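Local coordinates for protein cytosine deaminase (PDB 4R85) that deaminates cytosine-type bases hydrolytically, with 5-methylcytosine bound beside an iron(II) ion in an amidohydrolase-fold active site, at residues 295-300 with 341-346. Residues are numbered along the deposited sequence; the frame is centred on the assembly and turned at random.
Sequences ELDRAG and LQRCLD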
ATOM      1  N   GLU A 295       8.615 -17.438   2.873  1.00 12.51           N
ATOM      2  CA  GLU A 295       9.414 -18.608   3.198  1.00 14.07           C
ATOM      3  C   GLU A 295       8.815 -19.407   4.379  1.00 16.16           C
ATOM      4  O   GLU A 295       8.776 -20.647   4.351  1.00 12.89           O
ATOM      5  CB  GLU A 295      10.862 -18.175   3.472  1.00 14.54           C
ATOM      6  CG  GLU A 295      11.620 -17.635   2.230  1.00 21.66           C
ATOM      7  CD  GLU A 295      11.167 -16.237   1.749  1.00 26.21           C
ATOM      8  OE1 GLU A 295      10.537 -15.478   2.525  1.00 19.56           O
ATOM      9  OE2 GLU A 295      11.464 -15.889   0.576  1.00 21.81           O
ATOM     10  N   LEU A 296       8.348 -18.704   5.409  1.00 11.94           N
ATOM     11  CA  LEU A 296       7.608 -19.365   6.489  1.00 11.59           C
ATOM     12  C   LEU A 296       6.386 -20.128   5.942  1.00 11.19           C
ATOM     13  O   LEU A 296       6.167 -21.296   6.268  1.00 10.64           O
ATOM     14  CB  LEU A 296       7.137 -18.340   7.517  1.00  9.72           C
ATOM     15  CG  LEU A 296       8.275 -17.683   8.297  1.00 14.58           C
ATOM     16  CD1 LEU A 296       7.821 -16.370   8.940  1.00 14.69           C
ATOM     17  CD2 LEU A 296       8.784 -18.655   9.347  1.00 15.03           C
ATOM     18  N   ASP A 297       5.597 -19.452   5.115  1.00 10.90           N
ATOM     19  CA  ASP A 297       4.369 -20.040   4.585  1.00 11.46           C
ATOM     20  C   ASP A 297       4.659 -21.269   3.713  1.00 14.83           C
ATOM     21  O   ASP A 297       3.971 -22.285   3.814  1.00 12.52           O
ATOM     22  CB  ASP A 297       3.577 -18.987   3.797  1.00 14.16           C
ATOM     23  CG  ASP A 297       2.332 -19.559   3.139  1.00 22.33           C
ATOM     24  OD1 ASP A 297       2.367 -19.820   1.913  1.00 23.85           O
ATOM     25  OD2 ASP A 297       1.318 -19.754   3.846  1.00 19.93           O
ATOM     26  N   ARG A 298       5.678 -21.174   2.864  1.00 17.55           N
ATOM     27  CA  ARG A 298       6.095 -22.305   2.044  1.00 16.45           C
ATOM     28  C   ARG A 298       6.560 -23.486   2.879  1.00 17.70           C
ATOM     29  O   ARG A 298       6.413 -24.637   2.468  1.00 15.64           O
ATOM     30  CB  ARG A 298       7.170 -21.892   1.032  1.00 18.06           C
ATOM     31  CG  ARG A 298       6.645 -20.933  -0.016  1.00 29.87           C
ATOM     32  CD  ARG A 298       7.623 -20.691  -1.161  1.00 40.32           C
ATOM     33  NE  ARG A 298       7.221 -19.514  -1.926  1.00 46.21           N
ATOM     34  CZ  ARG A 298       7.871 -18.352  -1.915  1.00 44.16           C
ATOM     35  NH1 ARG A 298       8.981 -18.216  -1.198  1.00 44.51           N
ATOM     36  NH2 ARG A 298       7.419 -17.330  -2.638  1.00 32.59           N
ATOM     37  N   ALA A 299       7.105 -23.194   4.054  1.00 15.31           N
ATOM     38  CA  ALA A 299       7.573 -24.223   4.976  1.00 19.23           C
ATOM     39  C   ALA A 299       6.418 -24.861   5.755  1.00 18.83           C
ATOM     40  O   ALA A 299       6.632 -25.782   6.538  1.00 18.18           O
ATOM     41  CB  ALA A 299       8.606 -23.636   5.947  1.00 11.68           C
ATOM     42  N   GLY A 300       5.202 -24.369   5.544  1.00 17.80           N
ATOM     43  CA  GLY A 300       4.041 -24.908   6.236  1.00 18.25           C
ATOM     44  C   GLY A 300       3.831 -24.295   7.616  1.00 18.96           C
ATOM     45  O   GLY A 300       3.138 -24.853   8.459  1.00 18.53           O
ATOM     46  N   LEU A 341      -1.667 -14.979  -5.134  1.00 15.50           N
ATOM     47  CA  LEU A 341      -2.848 -14.117  -5.244  1.00 21.16           C
ATOM     48  C   LEU A 341      -4.182 -14.866  -5.151  1.00 22.05           C
ATOM     49  O   LEU A 341      -5.166 -14.325  -4.645  1.00 21.84           O
ATOM     50  CB  LEU A 341      -2.778 -13.271  -6.523  1.00 18.35           C
ATOM     51  CG  LEU A 341      -1.744 -12.136  -6.444  1.00 20.78           C
ATOM     52  CD1 LEU A 341      -1.539 -11.459  -7.795  1.00 20.64           C
ATOM     53  CD2 LEU A 341      -2.144 -11.108  -5.400  1.00 28.54           C
ATOM     54  N   GLN A 342      -4.213 -16.109  -5.620  1.00 16.71           N
ATOM     55  CA  GLN A 342      -5.426 -16.919  -5.549  1.00 18.34           C
ATOM     56  C   GLN A 342      -5.848 -17.337  -4.135  1.00 19.15           C
ATOM     57  O   GLN A 342      -6.996 -17.726  -3.927  1.00 20.69           O
ATOM     58  CB  GLN A 342      -5.301 -18.162  -6.429  1.00 21.16           C
ATOM     59  CG  GLN A 342      -5.516 -17.885  -7.905  1.00 33.57           C
ATOM     60  CD  GLN A 342      -6.054 -19.099  -8.640  1.00 49.93           C
ATOM     61  OE1 GLN A 342      -6.988 -18.992  -9.437  1.00 57.00           O
ATOM     62  NE2 GLN A 342      -5.472 -20.265  -8.367  1.00 51.96           N
ATOM     63  N   ARG A 343      -4.925 -17.281  -3.179  1.00 15.10           N
ATOM     64  CA  ARG A 343      -5.229 -17.654  -1.789  1.00 13.68           C
ATOM     65  C   ARG A 343      -4.771 -16.598  -0.775  1.00 14.38           C
ATOM     66  O   ARG A 343      -4.641 -16.900   0.417  1.00 14.63           O
ATOM     67  CB  ARG A 343      -4.609 -19.024  -1.434  1.00 16.32           C
ATOM     68  CG  ARG A 343      -3.117 -19.209  -1.781  1.00 16.58           C
ATOM     69  CD  ARG A 343      -2.159 -18.398  -0.899  1.00 25.05           C
ATOM     70  NE  ARG A 343      -2.234 -18.793   0.507  1.00 24.16           N
ATOM     71  CZ  ARG A 343      -1.204 -19.256   1.208  1.00 21.20           C
ATOM     72  NH1 ARG A 343      -1.370 -19.614   2.479  1.00 22.72           N
ATOM     73  NH2 ARG A 343      -0.007 -19.357   0.641  1.00 22.40           N
ATOM     74  N   CYS A 344      -4.512 -15.377  -1.232  1.00 12.93           N
ATOM     75  CA  CYS A 344      -3.911 -14.363  -0.348  1.00 14.93           C
ATOM     76  C   CYS A 344      -4.799 -13.960   0.826  1.00 14.16           C
ATOM     77  O   CYS A 344      -4.308 -13.429   1.834  1.00 13.89           O
ATOM     78  CB  CYS A 344      -3.489 -13.117  -1.132  1.00 15.95           C
ATOM     79  SG  CYS A 344      -4.867 -12.203  -1.876  1.00 18.90           S
ATOM     80  N   LEU A 345      -6.100 -14.210   0.730  1.00 13.13           N
ATOM     81  CA  LEU A 345      -6.967 -13.842   1.856  1.00 14.22           C
ATOM     82  C   LEU A 345      -6.707 -14.688   3.114  1.00 15.17           C
ATOM     83  O   LEU A 345      -7.100 -14.293   4.226  1.00 14.64           O
ATOM     84  CB  LEU A 345      -8.453 -13.861   1.463  1.00 19.24           C
ATOM     85  CG  LEU A 345      -8.914 -12.701   0.568  1.00 15.94           C
ATOM     86  CD1 LEU A 345     -10.404 -12.818   0.225  1.00 16.09           C
ATOM     87  CD2 LEU A 345      -8.600 -11.342   1.216  1.00 17.82           C
ATOM     88  N   ASP A 346      -6.035 -15.829   2.941  1.00 15.39           N
ATOM     89  CA  ASP A 346      -5.568 -16.638   4.076  1.00 18.66           C
ATOM     90  C   ASP A 346      -4.870 -15.791   5.148  1.00 15.76           C
ATOM     91  O   ASP A 346      -5.024 -16.033   6.347  1.00 12.88           O
ATOM     92  CB  ASP A 346      -4.547 -17.688   3.627  1.00 16.72           C
ATOM     93  CG  ASP A 346      -5.158 -18.842   2.844  1.00 23.22           C
ATOM     94  OD1 ASP A 346      -6.403 -18.975   2.774  1.00 21.14           O
ATOM     95  OD2 ASP A 346      -4.357 -19.641   2.311  1.00 19.68           O
TER
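The guanidinium of Arg343 meets the carboxylate of Asp297 end-on, one nitrogen to each oxygen, and this pair makes the whole contact between 295-300 and 341-346. NH2 of Arg343 donates to OD1 of Asp297 at 2.7 Å with a nearly straight N-H...O angle of 161°, while NH1 of Arg343 reaches OD2 of Asp297 at 3.0 Å. Both donors come on the syn side but tilted out of the carboxylate plane, in keeping with the 43° between the two flat groups. The side chains approach from opposite directions. Asp297 sends its carboxylate out from the last turn of helix 293-298, which precedes strand 303-305, the last of the amidohydrolase barrel. The Arg343 chain is bent at chi2 (71°) and chi3, which brings NE and NH1 to Asp346 while NH1 and NH2 face Asp297.

A second carboxylate takes the adjoining NE/NH1 edge side-on, both nitrogens on one oxygen. OD2 of Asp346 accepts from NE of Arg343 at 2.9 Å, from above the carboxylate plane, and from NH1 of Arg343 at 3.0 Å through its anti lone pair, so NH1 is shared between two acids. Asp346 also pairs through OD1 with Arg9, which extends the charge network.

Only 80 Å² is buried: a surface salt-bridge network of Asp297, Arg343 and Asp346 joins that last turn to the turn and 3-10 segment following helix 338-342. With OD2 of Asp297 and OD2 of Asp346 5.9 Å apart, Arg343 probably offsets their mutual repulsion, and its guanidinium, held along two adjacent edges, should have little freedom to rotate.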